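Local coordinates for GGDEF family protein (Caulobacter vibrioides, PDB 3U2A) that is a GGDEF family protein whose modelled part, seen here as a pair of subunits, is a PAS-like domain built on an antiparallel sheet, at residues Ala14-Leu26 with Leu36-Gly48. Residues are numbered along the deposited sequence; the frame is centred on the assembly and turned at random. Where two conformers were deposited one is given.
Sequences ATLEALGAADVAL and LRLNGAARALGLG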
ATOM      1  N   ALA A  14      11.711  -3.255   6.459  1.00 17.56           N
ATOM      2  CA  ALA A  14      11.520  -2.666   5.122  1.00 19.02           C
ATOM      3  C   ALA A  14      10.038  -2.448   4.814  1.00 18.19           C
ATOM      4  O   ALA A  14       9.645  -1.385   4.310  1.00 16.65           O
ATOM      5  CB  ALA A  14      12.180  -3.524   4.044  1.00 16.83           C
ATOM      6  N   THR A  15       9.212  -3.441   5.136  1.00 14.85           N
ATOM      7  CA  THR A  15       7.767  -3.304   4.990  1.00 15.28           C
ATOM      8  C   THR A  15       7.242  -2.097   5.767  1.00 14.34           C
ATOM      9  O   THR A  15       6.544  -1.263   5.197  1.00 13.44           O
ATOM     10  CB  THR A  15       7.045  -4.612   5.337  1.00 16.18           C
ATOM     11  OG1 THR A  15       7.324  -5.557   4.303  1.00 15.98           O
ATOM     12  CG2 THR A  15       5.540  -4.415   5.422  1.00 16.15           C
ATOM     13  N   LEU A  16       7.611  -1.974   7.041  1.00 14.28           N
ATOM     14  CA  LEU A  16       7.130  -0.848   7.842  1.00 15.63           C
ATOM     15  C   LEU A  16       7.635   0.511   7.339  1.00 15.79           C
ATOM     16  O   LEU A  16       6.890   1.491   7.363  1.00 17.14           O
ATOM     17  CB  LEU A  16       7.428  -1.054   9.328  1.00 20.70           C
ATOM     18  CG  LEU A  16       6.709  -2.225  10.011  1.00 19.70           C
ATOM     19  CD1 LEU A  16       7.138  -2.313  11.490  1.00 24.28           C
ATOM     20  CD2 LEU A  16       5.163  -2.142   9.875  1.00 19.46           C
ATOM     21  N   GLU A  17       8.880   0.556   6.864  1.00 17.10           N
ATOM     22  CA  GLU A  17       9.470   1.773   6.306  1.00 18.25           C
ATOM     23  C   GLU A  17       8.704   2.274   5.089  1.00 13.76           C
ATOM     24  O   GLU A  17       8.392   3.461   5.008  1.00 13.28           O
ATOM     25  CB  GLU A  17      10.940   1.553   5.916  1.00 16.94           C
ATOM     26  CG  GLU A  17      11.898   1.506   7.083  1.00 23.88           C
ATOM     27  CD  GLU A  17      13.342   1.363   6.639  1.00 32.83           C
ATOM     28  OE1 GLU A  17      13.587   0.836   5.530  1.00 30.84           O
ATOM     29  OE2 GLU A  17      14.234   1.776   7.406  1.00 36.05           O
ATOM     30  N   ALA A  18       8.424   1.368   4.149  1.00 13.94           N
ATOM     31  CA  ALA A  18       7.689   1.714   2.934  1.00 12.97           C
ATOM     32  C   ALA A  18       6.233   2.113   3.229  1.00 11.69           C
ATOM     33  O   ALA A  18       5.742   3.094   2.685  1.00 11.60           O
ATOM     34  CB  ALA A  18       7.753   0.572   1.927  1.00 13.67           C
ATOM     35  N   LEU A  19       5.560   1.348   4.091  1.00 12.05           N
ATOM     36  CA  LEU A  19       4.192   1.659   4.522  1.00 12.70           C
ATOM     37  C   LEU A  19       4.117   3.027   5.211  1.00 13.40           C
ATOM     38  O   LEU A  19       3.239   3.849   4.907  1.00 13.41           O
ATOM     39  CB  LEU A  19       3.635   0.551   5.433  1.00 14.55           C
ATOM     40  CG  LEU A  19       3.339  -0.825   4.809  1.00 11.59           C
ATOM     41  CD1 LEU A  19       2.948  -1.848   5.882  1.00 13.44           C
ATOM     42  CD2 LEU A  19       2.266  -0.721   3.730  1.00 16.37           C
ATOM     43  N   GLY A  20       5.062   3.277   6.110  1.00 14.16           N
ATOM     44  CA  GLY A  20       5.145   4.549   6.826  1.00 15.56           C
ATOM     45  C   GLY A  20       5.387   5.719   5.892  1.00 13.31           C
ATOM     46  O   GLY A  20       4.791   6.785   6.053  1.00 14.36           O
ATOM     47  N   ALA A  21       6.264   5.512   4.911  1.00 13.72           N
ATOM     48  CA  ALA A  21       6.633   6.545   3.945  1.00 14.26           C
ATOM     49  C   ALA A  21       5.445   6.927   3.064  1.00 13.42           C
ATOM     50  O   ALA A  21       5.234   8.100   2.765  1.00 16.04           O
ATOM     51  CB  ALA A  21       7.791   6.074   3.094  1.00 13.16           C
ATOM     52  N   ALA A  22       4.671   5.916   2.670  1.00 15.98           N
ATOM     53  CA  ALA A  22       3.474   6.102   1.862  1.00 17.05           C
ATOM     54  C   ALA A  22       2.273   6.593   2.679  1.00 16.86           C
ATOM     55  O   ALA A  22       1.312   7.101   2.108  1.00 19.22           O
ATOM     56  CB  ALA A  22       3.142   4.810   1.149  1.00 13.45           C
ATOM     57  N   ASP A  23       2.345   6.459   4.009  1.00 13.66           N
ATOM     58  CA  ASP A  23       1.236   6.769   4.928  1.00 14.46           C
ATOM     59  C   ASP A  23       0.051   5.836   4.684  1.00 17.44           C
ATOM     60  O   ASP A  23      -1.093   6.273   4.607  1.00 17.60           O
ATOM     61  CB  ASP A  23       0.796   8.230   4.803  1.00 21.03           C
ATOM     62  CG  ASP A  23       0.046   8.721   6.027  1.00 26.87           C
ATOM     63  OD1 ASP A  23       0.326   8.203   7.129  1.00 28.30           O
ATOM     64  OD2 ASP A  23      -0.818   9.623   5.884  1.00 27.96           O
ATOM     65  N   VAL A  24       0.359   4.550   4.548  1.00 12.42           N
ATOM     66  CA  VAL A  24      -0.603   3.504   4.196  0.50 11.94           C
ATOM     67  C   VAL A  24      -0.537   2.385   5.257  1.00 12.48           C
ATOM     68  O   VAL A  24       0.508   2.205   5.907  1.00 12.11           O
ATOM     69  CB  VAL A  24      -0.258   2.965   2.759  0.50 12.88           C
ATOM     70  CG1 VAL A  24      -0.734   1.522   2.513  0.50 11.76           C
ATOM     71  CG2 VAL A  24      -0.780   3.916   1.687  0.50 15.07           C
ATOM     72  N   ALA A  25      -1.617   1.620   5.412  1.00 12.86           N
ATOM     73  CA  ALA A  25      -1.579   0.421   6.245  1.00 11.42           C
ATOM     74  C   ALA A  25      -2.140  -0.780   5.479  1.00 11.90           C
ATOM     75  O   ALA A  25      -2.885  -0.626   4.500  1.00 13.17           O
ATOM     76  CB  ALA A  25      -2.329   0.623   7.565  1.00 11.58           C
ATOM     77  N   LEU A  26      -1.753  -1.975   5.906  1.00 11.57           N
ATOM     78  CA  LEU A  26      -2.304  -3.193   5.341  1.00 10.95           C
ATOM     79  C   LEU A  26      -3.302  -3.776   6.335  1.00 10.90           C
ATOM     80  O   LEU A  26      -3.153  -3.603   7.538  1.00 13.12           O
ATOM     81  CB  LEU A  26      -1.181  -4.186   5.053  1.00 12.47           C
ATOM     82  CG  LEU A  26      -0.028  -3.700   4.155  1.00 12.50           C
ATOM     83  CD1 LEU A  26       1.049  -4.774   4.006  1.00 14.23           C
ATOM     84  CD2 LEU A  26      -0.557  -3.260   2.780  1.00 15.12           C
ATOM     85  N   LEU A  36      -9.842  -8.316  12.879  1.00 12.25           N
ATOM     86  CA  LEU A  36      -9.312  -7.410  11.865  1.00 11.40           C
ATOM     87  C   LEU A  36      -7.872  -7.097  12.277  1.00 11.95           C
ATOM     88  O   LEU A  36      -7.623  -6.601  13.380  1.00 15.89           O
ATOM     89  CB  LEU A  36     -10.137  -6.110  11.779  1.00 11.13           C
ATOM     90  CG  LEU A  36      -9.552  -5.052  10.827  1.00 15.05           C
ATOM     91  CD1 LEU A  36      -9.812  -5.432   9.371  1.00 13.24           C
ATOM     92  CD2 LEU A  36     -10.101  -3.679  11.138  1.00 19.87           C
ATOM     93  N   ARG A  37      -6.919  -7.398  11.407  1.00 12.65           N
ATOM     94  CA  ARG A  37      -5.515  -7.097  11.691  1.00 14.51           C
ATOM     95  C   ARG A  37      -5.002  -5.942  10.846  1.00 15.47           C
ATOM     96  O   ARG A  37      -5.335  -5.837   9.661  1.00 12.18           O
ATOM     97  CB  ARG A  37      -4.651  -8.347  11.468  1.00 16.25           C
ATOM     98  CG  ARG A  37      -4.890  -9.455  12.500  1.00 26.09           C
ATOM     99  CD  ARG A  37      -4.796 -10.841  11.863  1.00 28.07           C
ATOM    100  NE  ARG A  37      -3.460 -11.156  11.403  1.00 30.18           N
ATOM    101  CZ  ARG A  37      -3.173 -11.972  10.390  1.00 29.16           C
ATOM    102  NH1 ARG A  37      -4.132 -12.568   9.677  1.00 30.80           N
ATOM    103  NH2 ARG A  37      -1.912 -12.178  10.072  1.00 28.08           N
ATOM    104  N   LEU A  38      -4.189  -5.081  11.466  1.00 12.71           N
ATOM    105  CA  LEU A  38      -3.555  -3.951  10.783  1.00 14.03           C
ATOM    106  C   LEU A  38      -2.033  -3.958  10.921  1.00 19.48           C
ATOM    107  O   LEU A  38      -1.493  -4.360  11.960  1.00 18.85           O
ATOM    108  CB  LEU A  38      -4.103  -2.629  11.321  1.00 14.49           C
ATOM    109  CG  LEU A  38      -5.532  -2.277  10.935  1.00 16.63           C
ATOM    110  CD1 LEU A  38      -6.095  -1.267  11.935  1.00 22.52           C
ATOM    111  CD2 LEU A  38      -5.576  -1.716   9.517  1.00 19.54           C
ATOM    112  N   ASN A  39      -1.355  -3.514   9.863  1.00 16.02           N
ATOM    113  CA  ASN A  39       0.096  -3.377   9.840  1.00 14.83           C
ATOM    114  C   ASN A  39       0.486  -2.140   9.030  1.00 15.22           C
ATOM    115  O   ASN A  39       0.017  -1.953   7.911  1.00 16.13           O
ATOM    116  CB  ASN A  39       0.731  -4.625   9.220  1.00 14.70           C
ATOM    117  CG  ASN A  39       2.234  -4.657   9.383  1.00 16.66           C
ATOM    118  OD1 ASN A  39       2.971  -4.782   8.405  1.00 18.84           O
ATOM    119  ND2 ASN A  39       2.700  -4.560  10.629  1.00 17.43           N
ATOM    120  N   GLY A  40       1.349  -1.305   9.595  1.00 17.11           N
ATOM    121  CA  GLY A  40       1.825  -0.111   8.897  1.00 15.73           C
ATOM    122  C   GLY A  40       1.402   1.152   9.609  1.00 14.87           C
ATOM    123  O   GLY A  40       1.404   1.204  10.841  1.00 14.65           O
ATOM    124  N   ALA A  41       1.001   2.159   8.833  1.00 13.99           N
ATOM    125  CA  ALA A  41       0.773   3.515   9.354  1.00 15.17           C
ATOM    126  C   ALA A  41      -0.609   3.699   9.991  1.00 14.72           C
ATOM    127  O   ALA A  41      -1.291   4.711   9.748  1.00 15.17           O
ATOM    128  CB  ALA A  41       1.023   4.577   8.247  1.00 14.04           C
ATOM    129  N   ALA A  42      -1.018   2.731  10.815  1.00 14.72           N
ATOM    130  CA  ALA A  42      -2.340   2.784  11.447  1.00 15.82           C
ATOM    131  C   ALA A  42      -2.506   4.050  12.296  1.00 16.75           C
ATOM    132  O   ALA A  42      -3.499   4.772  12.150  1.00 14.45           O
ATOM    133  CB  ALA A  42      -2.605   1.524  12.286  1.00 16.23           C
ATOM    134  N   ARG A  43      -1.531   4.334  13.155  1.00 16.84           N
ATOM    135  CA  ARG A  43      -1.600   5.513  14.026  1.00 19.73           C
ATOM    136  C   ARG A  43      -1.799   6.814  13.239  1.00 20.11           C
ATOM    137  O   ARG A  43      -2.690   7.615  13.565  1.00 19.68           O
ATOM    138  CB  ARG A  43      -0.370   5.600  14.948  1.00 24.66           C
ATOM    139  CG  ARG A  43      -0.417   6.787  15.905  1.00 35.24           C
ATOM    140  CD  ARG A  43       0.464   6.591  17.137  1.00 43.62           C
ATOM    141  NE  ARG A  43       0.593   7.823  17.925  1.00 57.21           N
ATOM    142  CZ  ARG A  43      -0.365   8.353  18.690  1.00 63.78           C
ATOM    143  NH1 ARG A  43      -1.561   7.781  18.787  1.00 64.93           N
ATOM    144  NH2 ARG A  43      -0.130   9.474  19.362  1.00 66.87           N
ATOM    145  N   ALA A  44      -0.978   7.007  12.200  1.00 19.07           N
ATOM    146  CA  ALA A  44      -1.065   8.177  11.329  1.00 18.79           C
ATOM    147  C   ALA A  44      -2.438   8.345  10.685  1.00 20.90           C
ATOM    148  O   ALA A  44      -2.878   9.474  10.430  1.00 20.75           O
ATOM    149  CB  ALA A  44       0.015   8.127  10.258  1.00 18.99           C
ATOM    150  N   LEU A  45      -3.111   7.225  10.430  1.00 17.03           N
ATOM    151  CA  LEU A  45      -4.391   7.238   9.739  1.00 18.79           C
ATOM    152  C   LEU A  45      -5.604   7.372  10.666  1.00 19.36           C
ATOM    153  O   LEU A  45      -6.746   7.409  10.195  1.00 20.10           O
ATOM    154  CB  LEU A  45      -4.533   5.984   8.874  1.00 18.75           C
ATOM    155  CG  LEU A  45      -3.603   5.903   7.669  1.00 20.86           C
ATOM    156  CD1 LEU A  45      -3.761   4.568   7.001  1.00 19.84           C
ATOM    157  CD2 LEU A  45      -3.894   7.013   6.704  1.00 25.27           C
ATOM    158  N   GLY A  46      -5.359   7.430  11.973  1.00 16.85           N
ATOM    159  CA  GLY A  46      -6.446   7.493  12.950  1.00 16.89           C
ATOM    160  C   GLY A  46      -6.871   6.115  13.434  1.00 18.55           C
ATOM    161  O   GLY A  46      -7.767   5.983  14.280  1.00 18.56           O
ATOM    162  N   LEU A  47      -6.192   5.086  12.926  1.00 14.78           N
ATOM    163  CA  LEU A  47      -6.560   3.697  13.206  1.00 14.57           C
ATOM    164  C   LEU A  47      -5.772   3.081  14.360  1.00 14.63           C
ATOM    165  O   LEU A  47      -5.883   1.887  14.640  1.00 16.35           O
ATOM    166  CB  LEU A  47      -6.428   2.848  11.931  1.00 12.41           C
ATOM    167  CG  LEU A  47      -7.247   3.341  10.733  1.00 15.60           C
ATOM    168  CD1 LEU A  47      -6.864   2.587   9.460  1.00 16.94           C
ATOM    169  CD2 LEU A  47      -8.772   3.262  10.996  1.00 16.09           C
ATOM    170  N   GLY A  48      -4.985   3.912  15.038  1.00 13.34           N
ATOM    171  CA  GLY A  48      -4.168   3.474  16.163  1.00 16.70           C
ATOM    172  C   GLY A  48      -4.867   2.627  17.214  1.00 19.87           C
ATOM    173  O   GLY A  48      -4.310   1.611  17.635  1.00 22.58           O
TER
HETATM  174  O   HOH W   1      -2.283  10.561   7.754  1.00 32.36           O
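The base of the first beta hairpin of a PAS-like domain, where strand 25-30 pairs antiparallel with strand 35-40, is joined here by Val24, Leu26, Asn39 and Ala41. Leu26 N gives a nearly straight bond to Asn39 O at 2.7 Å, Asn39 N returns one to Leu26 O at 2.9 Å, and Ala41 N reaches Val24 O from above the carbonyl plane (3.0 Å), prolonging the pairing past Gly40. Opposite Ala25, Gly40 has a positive phi, a conformation that glycine adopts readily; Leu19 CD1 rests 3.7 Å from Gly40 CA.

Helix 12-22 runs across this strand end, the axes of residues 14-22 and 36-40 lying at 84° to each other. The amide of Asn39 reaches the helix because chi1 of -170° swings CG away from the backbone N; there Leu16 CD2 lies 3.5 Å from Asn39 ND2 and the two side chains cross at about a right angle. Trp10 of the second subunit also packs on Asn39.

A Schellman motif with Asp23 at positive phi ends the helix and turns the chain into the strand. One water links Asp23 OD2 (2.6 Å) to Ala44 O, while Leu45 CD2 packs 3.6 Å from Asp23 O, a buried carbonyl without a polar partner in the model. On the sheet face bearing Ala25, its CB meets Leu45 CD1 at 4.2 Å. Val113 of the neighbouring strand 109-113 also touches Ala25. An N-terminal helix capped just before the first strand of an antiparallel sheet, and packed against the end of its hairpin, is an arrangement familiar from PAS domains.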